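Local atomic coordinates of beta-lactamase (Klebsiella pneumoniae, PDB entry 6KBY), a protein that probably hydrolyses beta-lactams to substituted beta-amino acids as a class C beta-lactamase, and binds adenosine monophosphate covalently in its active-site pocket. Residues Leu114-Thr118 and His119-Leu123; Pro146-Ala149 and Ala150-Arg154; Tyr267-Gly271 and Glu272-Asp276; Asn295-Met299 and Thr300-Ala304; Tyr350-Asp353 and Gln354-Val358. One frame throughout, in Å; residues are numbered along the deposited sequence.

Overall arrangement
Interaction 1 is buried, where the end of helix 113-117 passes into a loop, the turn being held by threonine hydroxyls and an asparagine amide. Interaction 3, a hairpin of the large antiparallel sheet, is mostly buried too and relies on backbone bonds. Interactions 2 and 4 lie at the surface, about 13 Å apart between centres. They serve neighbouring strands, 153-154 and 302-311, and are tied by the salt bridge from Asp148 to Lys301. Interaction 2 is a turn with a threonine clasp; interaction 4 is bridged by water. Interaction 5, a partly buried helix start gripped by an arginine, is far from interactions 1 to 3 and meets interaction 4 where Asn295 packs on Ile352 and Val356.

Interaction 1: residues Leu114-Thr118 and His119-Leu123; sequences LNVGT and HTSGL
Asn115 and Thr120 clasp each other where helix 113-117 ends and the chain turns into the following loop. The Asn115 side chain leaves the helix with its CB 3.6 Å from Thr120 OG1. Its CG passes the same hydroxyl. At the tip, ND2 donates to Thr120 OG1 at 3.0 Å, with an angle of 150° at the hydrogen. The hydroxyl is tilted out of the amide plane, and the two side chains cross at about a right angle. Asn115 also works through its backbone. Its O accepts from Thr120 N at 2.9 Å and from Thr118 N at 3.2 Å, and these two donors come from opposite faces of the carbonyl plane.

A second hydroxyl joins the cluster. Thr118 OG1 donates to Leu114 O at 2.7 Å and lies 2.8 Å from Thr120 OG1. In both threonines OG1 sits between the backbone N and the carbonyl carbon (chi1 58° and 57°), which turns the two hydroxyls toward one another. Further along, Val116 CG1 packs on Ser121 CB at 3.8 Å. Ser121 OG closes an ST turn by accepting from Leu123 N. A water joins Val116 O to His119 ND1.

The His119 ring meets the ring of Tyr156, a residue of the AMP site. The turn thus backs a residue of the site; the His119 side chain itself is about 8 Å from the nucleotide at the nearest atoms. Thr118 and Thr120 pack on Phe268 of strand 266-270, His119 touches Gln275 of strand 273-275, and Leu123 rests on Ile159 and Leu163 of helix 158-171.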
loop_
_atom_site.group_PDB
_atom_site.type_symbol
_atom_site.label_atom_id
_atom_site.label_comp_id
_atom_site.label_asym_id
_atom_site.label_seq_id
_atom_site.Cartn_x
_atom_site.Cartn_y
_atom_site.Cartn_z
ATOM N N LEU A 114 8.442 10.845 -11.366
ATOM C CA LEU A 114 8.540 11.038 -9.922
ATOM C C LEU A 114 7.296 11.724 -9.375
ATOM O O LEU A 114 6.787 11.343 -8.310
ATOM C CB LEU A 114 9.794 11.846 -9.583
ATOM C CG LEU A 114 10.109 11.943 -8.084
ATOM C CD1 LEU A 114 10.481 10.587 -7.507
ATOM C CD2 LEU A 114 11.203 12.966 -7.809
ATOM N N ASN A 115 6.781 12.725 -10.095
ATOM C CA ASN A 115 5.568 13.402 -9.637
ATOM C C ASN A 115 4.409 12.420 -9.481
ATOM O O ASN A 115 3.711 12.429 -8.462
ATOM C CB ASN A 115 5.148 14.516 -10.601
ATOM C CG ASN A 115 6.070 15.745 -10.601
ATOM O OD1 ASN A 115 6.286 16.342 -11.660
ATOM N ND2 ASN A 115 6.553 16.162 -9.431
ATOM N N VAL A 116 4.161 11.575 -10.485
ATOM C CA VAL A 116 3.051 10.636 -10.317
ATOM C C VAL A 116 3.356 9.588 -9.253
ATOM O O VAL A 116 2.433 9.051 -8.627
ATOM C CB VAL A 116 2.537 10.020 -11.639
ATOM C CG1 VAL A 116 1.919 11.081 -12.534
ATOM C CG2 VAL A 116 3.626 9.255 -12.373
ATOM N N GLY A 117 4.636 9.289 -9.015
ATOM C CA GLY A 117 5.006 8.352 -7.963
ATOM C C GLY A 117 4.970 8.899 -6.552
ATOM O O GLY A 117 5.153 8.129 -5.602
ATOM N N THR A 118 4.741 10.205 -6.403
ATOM C CA THR A 118 4.767 10.877 -5.112
ATOM C C THR A 118 3.511 11.707 -4.883
ATOM O O THR A 118 3.481 12.510 -3.948
ATOM C CB THR A 118 6.006 11.777 -4.995
ATOM O OG1 THR A 118 6.004 12.724 -6.065
ATOM C CG2 THR A 118 7.302 10.956 -5.027
ATOM N N HIS A 119 2.487 11.544 -5.725
ATOM C CA HIS A 119 1.234 12.292 -5.613
ATOM C C HIS A 119 1.432 13.789 -5.799
ATOM O O HIS A 119 0.658 14.589 -5.269
ATOM C CB HIS A 119 0.490 12.014 -4.307
ATOM C CG HIS A 119 0.255 10.568 -4.047
ATOM N ND1 HIS A 119 -0.506 9.770 -4.873
ATOM C CD2 HIS A 119 0.679 9.778 -3.031
ATOM C CE1 HIS A 119 -0.533 8.543 -4.375
ATOM N NE2 HIS A 119 0.177 8.521 -3.258
ATOM N N THR A 120 2.437 14.191 -6.574
ATOM C CA THR A 120 2.682 15.610 -6.798
ATOM C C THR A 120 2.401 16.060 -8.230
ATOM O O THR A 120 2.789 17.171 -8.606
ATOM C CB THR A 120 4.093 16.017 -6.344
ATOM O OG1 THR A 120 5.081 15.226 -7.022
ATOM C CG2 THR A 120 4.244 15.864 -4.832
ATOM N N SER A 121 1.707 15.247 -9.033
ATOM C CA SER A 121 1.330 15.726 -10.360
ATOM C C SER A 121 0.208 16.750 -10.304
ATOM O O SER A 121 0.142 17.636 -11.164
ATOM C CB SER A 121 0.927 14.581 -11.293
ATOM O OG SER A 121 -0.341 14.034 -10.950
ATOM N N GLY A 122 -0.692 16.637 -9.330
ATOM C CA GLY A 122 -1.908 17.422 -9.309
ATOM C C GLY A 122 -3.128 16.727 -9.878
ATOM O O GLY A 122 -4.219 17.311 -9.850
ATOM N N LEU A 123 -2.978 15.533 -10.438
ATOM C CA LEU A 123 -4.142 14.748 -10.825
ATOM C C LEU A 123 -5.033 14.513 -9.612
ATOM O O LEU A 123 -4.549 14.323 -8.492
ATOM C CB LEU A 123 -3.706 13.405 -11.411
ATOM C CG LEU A 123 -3.206 13.457 -12.855
ATOM C CD1 LEU A 123 -2.386 12.218 -13.163
ATOM C CD2 LEU A 123 -4.377 13.587 -13.823
HETATM O O HOH W 1 -0.063 10.035 -7.855
#

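Interaction 2: residues Pro146-Ala149 and Ala150-Arg154; sequences PADA and AGTHR
A type II beta turn, Ala149 to Thr152, carries the chain into strand 153-154. Its closing bond runs from Thr152 N to Ala149 O at 3.2 Å. The Thr152 side chain adds another: OG1 donates to the same Ala149 O at 2.7 Å. This hydroxyl lies in the carbonyl plane, while the amide N is tilted 25° from it. A chi1 of 60° folds OG1 back over the turn, and CG2 comes to 4.0 Å from Ala149 CB.

Gly151 takes the third place of the turn at a positive phi, a conformation that suits glycine. The strand that begins here is the outermost of the large antiparallel sheet at this end, next to strand 302-311.

Thr152 OG1 also accepts from His153 ND1 at 2.8 Å, in the plane of the imidazole. That bond helps fix the rotation of the ring. Asp148 then stacks its carboxylate on the ring, the planes 26° apart. Asp148 CG is 3.4 Å from His153 ND1, and OD2 lies over one face, off-centre and nearer the ring's border. The carboxylate finds its charged partner in Lys301, whose NZ forms a salt bridge with Asp148 OD2.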
loop_
_atom_site.group_PDB
_atom_site.type_symbol
_atom_site.label_atom_id
_atom_site.label_comp_id
_atom_site.label_asym_id
_atom_site.label_seq_id
_atom_site.Cartn_x
_atom_site.Cartn_y
_atom_site.Cartn_z
ATOM N N PRO A 146 -3.182 20.770 -14.601
ATOM C CA PRO A 146 -3.235 20.866 -13.139
ATOM C C PRO A 146 -3.537 22.286 -12.684
ATOM O O PRO A 146 -3.255 23.265 -13.384
ATOM C CB PRO A 146 -1.825 20.449 -12.716
ATOM C CG PRO A 146 -0.969 20.847 -13.866
ATOM C CD PRO A 146 -1.804 20.614 -15.095
ATOM N N ALA A 147 -4.111 22.389 -11.483
ATOM C CA ALA A 147 -4.417 23.695 -10.910
ATOM C C ALA A 147 -3.157 24.442 -10.498
ATOM O O ALA A 147 -3.142 25.678 -10.506
ATOM C CB ALA A 147 -5.349 23.529 -9.710
ATOM N N ASP A 148 -2.113 23.713 -10.113
ATOM C CA ASP A 148 -0.819 24.259 -9.748
ATOM C C ASP A 148 0.235 23.551 -10.579
ATOM O O ASP A 148 -0.010 22.473 -11.123
ATOM C CB ASP A 148 -0.503 23.995 -8.272
ATOM C CG ASP A 148 -1.687 24.244 -7.378
ATOM O OD1 ASP A 148 -2.003 25.426 -7.132
ATOM O OD2 ASP A 148 -2.316 23.260 -6.932
ATOM N N ALA A 149 1.422 24.140 -10.656
ATOM C CA ALA A 149 2.508 23.479 -11.365
ATOM C C ALA A 149 2.827 22.146 -10.704
ATOM O O ALA A 149 2.882 22.039 -9.475
ATOM C CB ALA A 149 3.758 24.354 -11.344
ATOM N N ALA A 150 3.044 21.127 -11.530
ATOM C CA ALA A 150 3.442 19.831 -11.002
ATOM C C ALA A 150 4.689 19.987 -10.149
ATOM O O ALA A 150 5.631 20.692 -10.526
ATOM C CB ALA A 150 3.721 18.864 -12.148
ATOM N N GLY A 151 4.678 19.346 -8.980
ATOM C CA GLY A 151 5.778 19.424 -8.048
ATOM C C GLY A 151 5.612 20.424 -6.924
ATOM O O GLY A 151 6.507 20.520 -6.081
ATOM N N THR A 152 4.502 21.167 -6.876
ATOM C CA THR A 152 4.296 22.168 -5.835
ATOM C C THR A 152 3.362 21.704 -4.729
ATOM O O THR A 152 3.461 22.204 -3.600
ATOM C CB THR A 152 3.720 23.459 -6.436
ATOM O OG1 THR A 152 2.457 23.184 -7.062
ATOM C CG2 THR A 152 4.670 24.073 -7.449
ATOM N N HIS A 153 2.453 20.781 -5.036
ATOM C CA HIS A 153 1.438 20.341 -4.091
ATOM C C HIS A 153 1.308 18.831 -4.140
ATOM O O HIS A 153 1.618 18.187 -5.145
ATOM C CB HIS A 153 0.086 20.992 -4.394
ATOM C CG HIS A 153 0.068 22.464 -4.140
ATOM N ND1 HIS A 153 0.618 23.380 -5.013
ATOM C CD2 HIS A 153 -0.393 23.174 -3.086
ATOM C CE1 HIS A 153 0.476 24.597 -4.512
ATOM N NE2 HIS A 153 -0.142 24.499 -3.349
ATOM N N ARG A 154 0.821 18.274 -3.035
ATOM C CA ARG A 154 0.513 16.858 -2.937
ATOM C C ARG A 154 -0.998 16.680 -2.964
ATOM O O ARG A 154 -1.709 17.245 -2.124
ATOM C CB ARG A 154 1.085 16.275 -1.649
ATOM C CG ARG A 154 0.873 14.771 -1.520
ATOM C CD ARG A 154 1.350 14.266 -0.163
ATOM N NE ARG A 154 1.262 12.815 -0.003
ATOM C CZ ARG A 154 0.189 12.159 0.434
ATOM N NH1 ARG A 154 -0.922 12.814 0.744
ATOM N NH2 ARG A 154 0.225 10.836 0.555
#

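Interaction 3: residues Tyr267-Gly271 and Glu272-Asp276; sequences YFKSG and EITQD
A classic beta bulge lies at the open end of this hairpin: Tyr267 and Phe268 both face Gln275. Gln275 O takes Tyr267 N at 2.9 Å and, weakly, Phe268 N at 3.3 Å. In return Gln275 N donates to Phe268 O at 2.7 Å, nearly along the C=O axis.

Beyond the bulge the ladder is regular. Lys269 and Thr274 form a non-hydrogen-bonded pair, and Ser270 and Ile273 a hydrogen-bonded one. The latter is closed by two backbone bonds, Ser270 N to Ile273 O and Ile273 N to Ser270 O, both 3.0 Å. A type II' turn links the strands, with Gly271 first in its bend at a positive phi of 57°.

Side-chain contact is sparse. With chi1 at 73°, Ile273 CG1 folds back over the main chain and comes to 3.3 Å from Ser270 O. On the same face the CB atoms of Phe268 and Gln275 are 4.3 Å apart. The Gln275 chain bends at chi2, and its NE2 donates to Asp276 O at 3.0 Å with that oxygen in the amide plane. Its OE1 accepts from Arg154 NE.

Within the sheet the hairpin lies between two neighbours. Strand 302-311 borders Tyr267 and Lys269, and Ser270 OG bonds to Ser302 OG. Strand 280-283 borders the side of Thr274, while Glu272 at the turn touches helix 288-294.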
loop_
_atom_site.group_PDB
_atom_site.type_symbol
_atom_site.label_atom_id
_atom_site.label_comp_id
_atom_site.label_asym_id
_atom_site.label_seq_id
_atom_site.Cartn_x
_atom_site.Cartn_y
_atom_site.Cartn_z
ATOM N N TYR A 267 11.290 11.828 -1.065
ATOM C CA TYR A 267 11.319 12.775 -2.172
ATOM C C TYR A 267 10.648 14.105 -1.878
ATOM O O TYR A 267 11.050 15.122 -2.457
ATOM C CB TYR A 267 10.664 12.157 -3.412
ATOM C CG TYR A 267 11.420 10.986 -3.984
ATOM C CD1 TYR A 267 12.660 11.167 -4.574
ATOM C CD2 TYR A 267 10.895 9.698 -3.938
ATOM C CE1 TYR A 267 13.354 10.107 -5.110
ATOM C CE2 TYR A 267 11.583 8.625 -4.477
ATOM C CZ TYR A 267 12.815 8.836 -5.059
ATOM O OH TYR A 267 13.528 7.795 -5.614
ATOM N N PHE A 268 9.624 14.130 -1.028
ATOM C CA PHE A 268 8.942 15.365 -0.684
ATOM C C PHE A 268 8.562 15.323 0.784
ATOM O O PHE A 268 8.269 14.260 1.337
ATOM C CB PHE A 268 7.642 15.576 -1.483
ATOM C CG PHE A 268 7.857 15.871 -2.941
ATOM C CD1 PHE A 268 7.973 14.838 -3.850
ATOM C CD2 PHE A 268 7.933 17.181 -3.403
ATOM C CE1 PHE A 268 8.181 15.103 -5.190
ATOM C CE2 PHE A 268 8.121 17.447 -4.750
ATOM C CZ PHE A 268 8.253 16.412 -5.637
ATOM N N LYS A 269 8.544 16.495 1.402
ATOM C CA LYS A 269 7.918 16.671 2.701
ATOM C C LYS A 269 6.563 17.321 2.490
ATOM O O LYS A 269 6.420 18.225 1.663
ATOM C CB LYS A 269 8.763 17.579 3.596
ATOM C CG LYS A 269 9.986 16.901 4.165
ATOM C CD LYS A 269 10.618 17.770 5.235
ATOM C CE LYS A 269 10.239 17.257 6.606
ATOM N NZ LYS A 269 11.422 17.159 7.504
ATOM N N SER A 270 5.567 16.854 3.230
ATOM C CA SER A 270 4.248 17.468 3.178
ATOM C C SER A 270 3.593 17.236 4.526
ATOM O O SER A 270 3.458 16.085 4.957
ATOM C CB SER A 270 3.411 16.847 2.059
ATOM O OG SER A 270 2.241 17.607 1.815
ATOM N N GLY A 271 3.208 18.316 5.199
ATOM C CA GLY A 271 2.654 18.164 6.533
ATOM C C GLY A 271 3.643 17.444 7.422
ATOM O O GLY A 271 4.827 17.790 7.478
ATOM N N GLU A 272 3.166 16.402 8.103
ATOM C CA GLU A 272 4.009 15.633 9.006
ATOM C C GLU A 272 4.776 14.510 8.319
ATOM O O GLU A 272 5.617 13.882 8.965
ATOM C CB GLU A 272 3.171 15.045 10.146
ATOM C CG GLU A 272 2.437 16.093 10.974
ATOM C CD GLU A 272 3.382 17.011 11.727
ATOM O OE1 GLU A 272 4.469 16.547 12.113
ATOM O OE2 GLU A 272 3.039 18.196 11.931
ATOM N N ILE A 273 4.530 14.240 7.039
ATOM C CA ILE A 273 5.079 13.050 6.406
ATOM C C ILE A 273 6.227 13.384 5.466
ATOM O O ILE A 273 6.361 14.494 4.929
ATOM C CB ILE A 273 4.034 12.181 5.674
ATOM C CG1 ILE A 273 3.559 12.844 4.381
ATOM C CG2 ILE A 273 2.880 11.840 6.596
ATOM C CD1 ILE A 273 2.791 11.887 3.472
ATOM N N THR A 274 7.053 12.367 5.254
ATOM C CA THR A 274 7.953 12.290 4.119
ATOM C C THR A 274 7.324 11.341 3.110
ATOM O O THR A 274 6.997 10.191 3.447
ATOM C CB THR A 274 9.309 11.781 4.587
ATOM O OG1 THR A 274 9.868 12.733 5.506
ATOM C CG2 THR A 274 10.260 11.559 3.413
ATOM N N GLN A 275 7.089 11.851 1.904
ATOM C CA GLN A 275 6.514 11.063 0.825
ATOM C C GLN A 275 7.645 10.364 0.081
ATOM O O GLN A 275 8.514 11.026 -0.507
ATOM C CB GLN A 275 5.722 11.962 -0.121
ATOM C CG GLN A 275 5.135 11.218 -1.308
ATOM C CD GLN A 275 4.067 10.232 -0.897
ATOM O OE1 GLN A 275 3.023 10.613 -0.354
ATOM N NE2 GLN A 275 4.321 8.952 -1.142
ATOM N N ASP A 276 7.647 9.031 0.144
ATOM C CA ASP A 276 8.571 8.193 -0.607
ATOM C C ASP A 276 7.908 7.817 -1.936
ATOM O O ASP A 276 6.982 8.496 -2.386
ATOM C CB ASP A 276 8.951 6.947 0.202
ATOM C CG ASP A 276 9.475 7.244 1.610
ATOM O OD1 ASP A 276 9.870 8.379 1.959
ATOM O OD2 ASP A 276 9.478 6.251 2.390
HETATM O O HOH W 2 6.297 17.862 9.491
#

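Interaction 4: residues Asn295-Met299 and Thr300-Ala304; sequences NDMAM and TKSVA
Met297 meets Ser302 across a bend of the chain, and this is the one van der Waals contact between side chains here. Met297 CE lies 3.7 Å from Ser302 OG. The thioether runs straight through chi2 and then bends at chi3 (74°), which swings the methyl toward the serine. The same methyl also packs on Ser270 of strand 266-270, the polar partner of the Ser302 hydroxyl, and lies beside that bond.

Water carries the polar link between the two segments. One water donates to Asp296 O at 2.8 Å and lies 2.7 Å from Thr300 OG1. With chi1 at 60° the Thr300 hydroxyl turns to the side where this water lies. A second water lies between Met297 O and Thr300 O, 2.7 Å from each of these oxygens. The two oxygens, 4.1 Å apart, are both within its range, but it has more acceptors around it than protons to give.

The bend leads from helix 288-294 into strand 302-311 of the antiparallel sheet. It passes near the AMP pocket: the Ala298 side chain is about 6 Å from the bound nucleotide at the nearest atoms.

Backbone bonds join the strand to its neighbour: Ser302 pairs with Arg154 of strand 153-154, and Ala304 with Thr152 just before it. Lys301 is also tied by charge to the loop before that strand. Arg154 NH1 makes a weak hydrogen bond to Met297 O.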
loop_
_atom_site.group_PDB
_atom_site.type_symbol
_atom_site.label_atom_id
_atom_site.label_comp_id
_atom_site.label_asym_id
_atom_site.label_seq_id
_atom_site.Cartn_x
_atom_site.Cartn_y
_atom_site.Cartn_z
ATOM N N ASN A 295 -1.679 10.440 8.653
ATOM C CA ASN A 295 -2.588 9.489 8.028
ATOM C C ASN A 295 -3.969 10.085 7.782
ATOM O O ASN A 295 -4.950 9.355 7.625
ATOM C CB ASN A 295 -2.651 8.191 8.830
ATOM C CG ASN A 295 -1.496 7.278 8.503
ATOM O OD1 ASN A 295 -1.530 6.577 7.489
ATOM N ND2 ASN A 295 -0.449 7.309 9.323
ATOM N N ASP A 296 -4.060 11.405 7.747
ATOM C CA ASP A 296 -5.280 12.128 7.417
ATOM C C ASP A 296 -5.006 13.095 6.272
ATOM O O ASP A 296 -5.234 14.300 6.369
ATOM C CB ASP A 296 -5.809 12.831 8.661
ATOM C CG ASP A 296 -7.170 13.470 8.445
ATOM O OD1 ASP A 296 -7.885 13.063 7.511
ATOM O OD2 ASP A 296 -7.519 14.387 9.222
ATOM N N MET A 297 -4.457 12.561 5.176
ATOM C CA MET A 297 -4.039 13.353 4.023
ATOM C C MET A 297 -4.608 12.797 2.723
ATOM O O MET A 297 -4.065 13.071 1.645
ATOM C CB MET A 297 -2.513 13.437 3.928
ATOM C CG MET A 297 -1.841 13.976 5.178
ATOM S SD MET A 297 -0.056 14.078 5.007
ATOM C CE MET A 297 0.085 15.503 3.922
ATOM N N ALA A 298 -5.694 12.031 2.803
ATOM C CA ALA A 298 -6.142 11.228 1.672
ATOM C C ALA A 298 -6.915 12.018 0.630
ATOM O O ALA A 298 -6.929 11.621 -0.540
ATOM C CB ALA A 298 -7.030 10.086 2.164
ATOM N N MET A 299 -7.580 13.108 1.017
ATOM C CA MET A 299 -8.562 13.732 0.144
ATOM C C MET A 299 -8.407 15.235 0.008
ATOM O O MET A 299 -9.227 15.865 -0.668
ATOM C CB MET A 299 -9.988 13.412 0.615
ATOM C CG MET A 299 -10.317 11.935 0.569
ATOM S SD MET A 299 -11.930 11.586 1.234
ATOM C CE MET A 299 -11.604 11.731 2.986
ATOM N N THR A 300 -7.382 15.826 0.610
ATOM C CA THR A 300 -7.161 17.259 0.553
ATOM C C THR A 300 -5.793 17.555 -0.043
ATOM O O THR A 300 -4.849 16.768 0.090
ATOM C CB THR A 300 -7.236 17.886 1.947
ATOM O OG1 THR A 300 -6.225 17.306 2.777
ATOM C CG2 THR A 300 -8.614 17.666 2.577
ATOM N N LYS A 301 -5.691 18.708 -0.689
ATOM C CA LYS A 301 -4.422 19.164 -1.231
ATOM C C LYS A 301 -3.564 19.746 -0.115
ATOM O O LYS A 301 -4.071 20.423 0.785
ATOM C CB LYS A 301 -4.676 20.233 -2.294
ATOM C CG LYS A 301 -3.401 20.747 -2.943
ATOM C CD LYS A 301 -3.642 21.285 -4.347
ATOM C CE LYS A 301 -4.551 22.485 -4.354
ATOM N NZ LYS A 301 -4.786 22.954 -5.757
ATOM N N SER A 302 -2.260 19.476 -0.168
ATOM C CA SER A 302 -1.301 20.079 0.745
ATOM C C SER A 302 -0.112 20.605 -0.047
ATOM O O SER A 302 0.126 20.216 -1.191
ATOM C CB SER A 302 -0.812 19.070 1.790
ATOM O OG SER A 302 -0.293 17.908 1.160
ATOM N N VAL A 303 0.645 21.505 0.577
ATOM C CA VAL A 303 1.898 21.961 -0.011
ATOM C C VAL A 303 2.922 20.836 0.062
ATOM O O VAL A 303 3.020 20.130 1.074
ATOM C CB VAL A 303 2.388 23.212 0.741
ATOM C CG1 VAL A 303 3.800 23.599 0.305
ATOM C CG2 VAL A 303 1.427 24.369 0.523
ATOM N N ALA A 304 3.696 20.657 -1.008
ATOM C CA ALA A 304 4.782 19.685 -1.030
ATOM C C ALA A 304 6.099 20.420 -1.216
ATOM O O ALA A 304 6.181 21.375 -1.994
ATOM C CB ALA A 304 4.596 18.675 -2.163
HETATM O O HOH W 3 -7.035 15.802 4.878
HETATM O O HOH W 4 -4.362 14.253 -0.790
#

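Interaction 5: residues Tyr350-Asp353 and Gln354-Val358; sequences YSID and QRVTV
The Tyr350 ring has the Arg355 side chain over one face and Gln354 CB at its edge, in plane. Arg355 NE stands 4.3 Å above the centre of the ring, and Arg355 CG is nearer, 3.5 Å from Tyr350 CZ. The ring and guanidinium planes are 49° apart. The guanidinium carbon is distant from the ring, so any cation-pi attraction is weak at most. Ile352 CG1 covers one face of the guanidinium at 3.9 Å from Arg355 CZ. This is the start of helix 352-364, with Ser351 at the N-cap position, though its side chain makes no capping bond.

At the guanidinium edge lies Tyr350 O. Arg355 grips it side-on with two nitrogens, NH2 at 2.8 Å and NE at 2.9 Å. The chain is extended from CG to NE, which lets it reach back along the first turn to the residue before the cap. Both bonds lie close to the guanidinium plane and fix its orientation. Arg355 NH2 also bonds to Ser324 OG, a residue of the AMP site, and NH1 to Ala330 O. Through Ser324 the contact adjoins the AMP site.

Gln354 NE2 donates to Ser351 OG at 2.9 Å, with an angle of 167° at the hydrogen. Its OE1 accepts from Asn30 ND2 of helix 11-30. Ser351 OG in turn donates to Asp353 OD1 on its syn side. Ile352 CG2 packs on Val356 CG2; both residues touch Asn295, and Val356 also meets Leu291 and Leu292 of helix 288-294. Thr357 OG1 and Thr357 N reach Asp353 O from opposite faces of its carbonyl plane, OG1 at 2.8 Å.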
loop_
_atom_site.group_PDB
_atom_site.type_symbol
_atom_site.label_atom_id
_atom_site.label_comp_id
_atom_site.label_asym_id
_atom_site.label_seq_id
_atom_site.Cartn_x
_atom_site.Cartn_y
_atom_site.Cartn_z
ATOM N N TYR A 350 -13.111 0.315 8.351
ATOM C CA TYR A 350 -13.247 1.082 9.581
ATOM C C TYR A 350 -12.172 2.164 9.617
ATOM O O TYR A 350 -11.190 2.116 8.875
ATOM C CB TYR A 350 -13.183 0.161 10.810
ATOM C CG TYR A 350 -11.825 -0.463 11.024
ATOM C CD1 TYR A 350 -11.371 -1.507 10.223
ATOM C CD2 TYR A 350 -10.986 0.003 12.025
ATOM C CE1 TYR A 350 -10.118 -2.062 10.416
ATOM C CE2 TYR A 350 -9.735 -0.548 12.221
ATOM C CZ TYR A 350 -9.307 -1.578 11.414
ATOM O OH TYR A 350 -8.055 -2.110 11.617
ATOM N N SER A 351 -12.360 3.146 10.489
ATOM C CA SER A 351 -11.634 4.400 10.333
ATOM C C SER A 351 -10.124 4.247 10.506
ATOM O O SER A 351 -9.628 3.460 11.319
ATOM C CB SER A 351 -12.185 5.481 11.260
ATOM O OG SER A 351 -12.007 5.131 12.615
ATOM N N ILE A 352 -9.397 5.032 9.719
ATOM C CA ILE A 352 -7.941 4.952 9.691
ATOM C C ILE A 352 -7.333 5.272 11.050
ATOM O O ILE A 352 -6.349 4.646 11.457
ATOM C CB ILE A 352 -7.386 5.842 8.565
ATOM C CG1 ILE A 352 -7.531 5.117 7.223
ATOM C CG2 ILE A 352 -5.939 6.199 8.821
ATOM C CD1 ILE A 352 -7.277 5.996 6.020
ATOM N N ASP A 353 -7.901 6.239 11.779
ATOM C CA ASP A 353 -7.343 6.576 13.088
ATOM C C ASP A 353 -7.290 5.356 14.002
ATOM O O ASP A 353 -6.345 5.195 14.779
ATOM C CB ASP A 353 -8.138 7.708 13.740
ATOM C CG ASP A 353 -9.512 7.270 14.180
ATOM O OD1 ASP A 353 -10.323 6.932 13.303
ATOM O OD2 ASP A 353 -9.780 7.248 15.402
ATOM N N GLN A 354 -8.293 4.479 13.915
ATOM C CA GLN A 354 -8.281 3.270 14.732
ATOM C C GLN A 354 -7.216 2.285 14.268
ATOM O O GLN A 354 -6.550 1.654 15.098
ATOM C CB GLN A 354 -9.655 2.612 14.715
ATOM C CG GLN A 354 -10.737 3.453 15.343
ATOM C CD GLN A 354 -12.051 2.726 15.338
ATOM O OE1 GLN A 354 -12.331 1.932 16.232
ATOM N NE2 GLN A 354 -12.851 2.964 14.314
ATOM N N ARG A 355 -7.052 2.119 12.950
ATOM C CA ARG A 355 -6.000 1.236 12.445
ATOM C C ARG A 355 -4.643 1.683 12.961
ATOM O O ARG A 355 -3.848 0.879 13.465
ATOM C CB ARG A 355 -5.971 1.265 10.914
ATOM C CG ARG A 355 -7.297 0.983 10.255
ATOM C CD ARG A 355 -7.194 0.994 8.741
ATOM N NE ARG A 355 -8.503 1.238 8.150
ATOM C CZ ARG A 355 -8.719 1.402 6.846
ATOM N NH1 ARG A 355 -7.710 1.323 5.983
ATOM N NH2 ARG A 355 -9.951 1.647 6.411
ATOM N N VAL A 356 -4.364 2.977 12.824
ATOM C CA VAL A 356 -3.065 3.522 13.189
ATOM C C VAL A 356 -2.836 3.419 14.691
ATOM O O VAL A 356 -1.741 3.069 15.147
ATOM C CB VAL A 356 -2.998 4.978 12.700
ATOM C CG1 VAL A 356 -1.799 5.679 13.296
ATOM C CG2 VAL A 356 -3.001 5.028 11.172
ATOM N N THR A 357 -3.865 3.727 15.480
ATOM C CA THR A 357 -3.725 3.689 16.933
ATOM C C THR A 357 -3.440 2.272 17.423
ATOM O O THR A 357 -2.556 2.049 18.262
ATOM C CB THR A 357 -4.987 4.263 17.585
ATOM O OG1 THR A 357 -5.137 5.639 17.212
ATOM C CG2 THR A 357 -4.903 4.154 19.105
ATOM N N VAL A 358 -4.190 1.294 16.914
ATOM C CA VAL A 358 -3.960 -0.094 17.304
ATOM C C VAL A 358 -2.554 -0.539 16.917
ATOM O O VAL A 358 -1.835 -1.149 17.717
ATOM C CB VAL A 358 -5.052 -1.002 16.711
ATOM C CG1 VAL A 358 -4.669 -2.461 16.851
ATOM C CG2 VAL A 358 -6.387 -0.735 17.396
#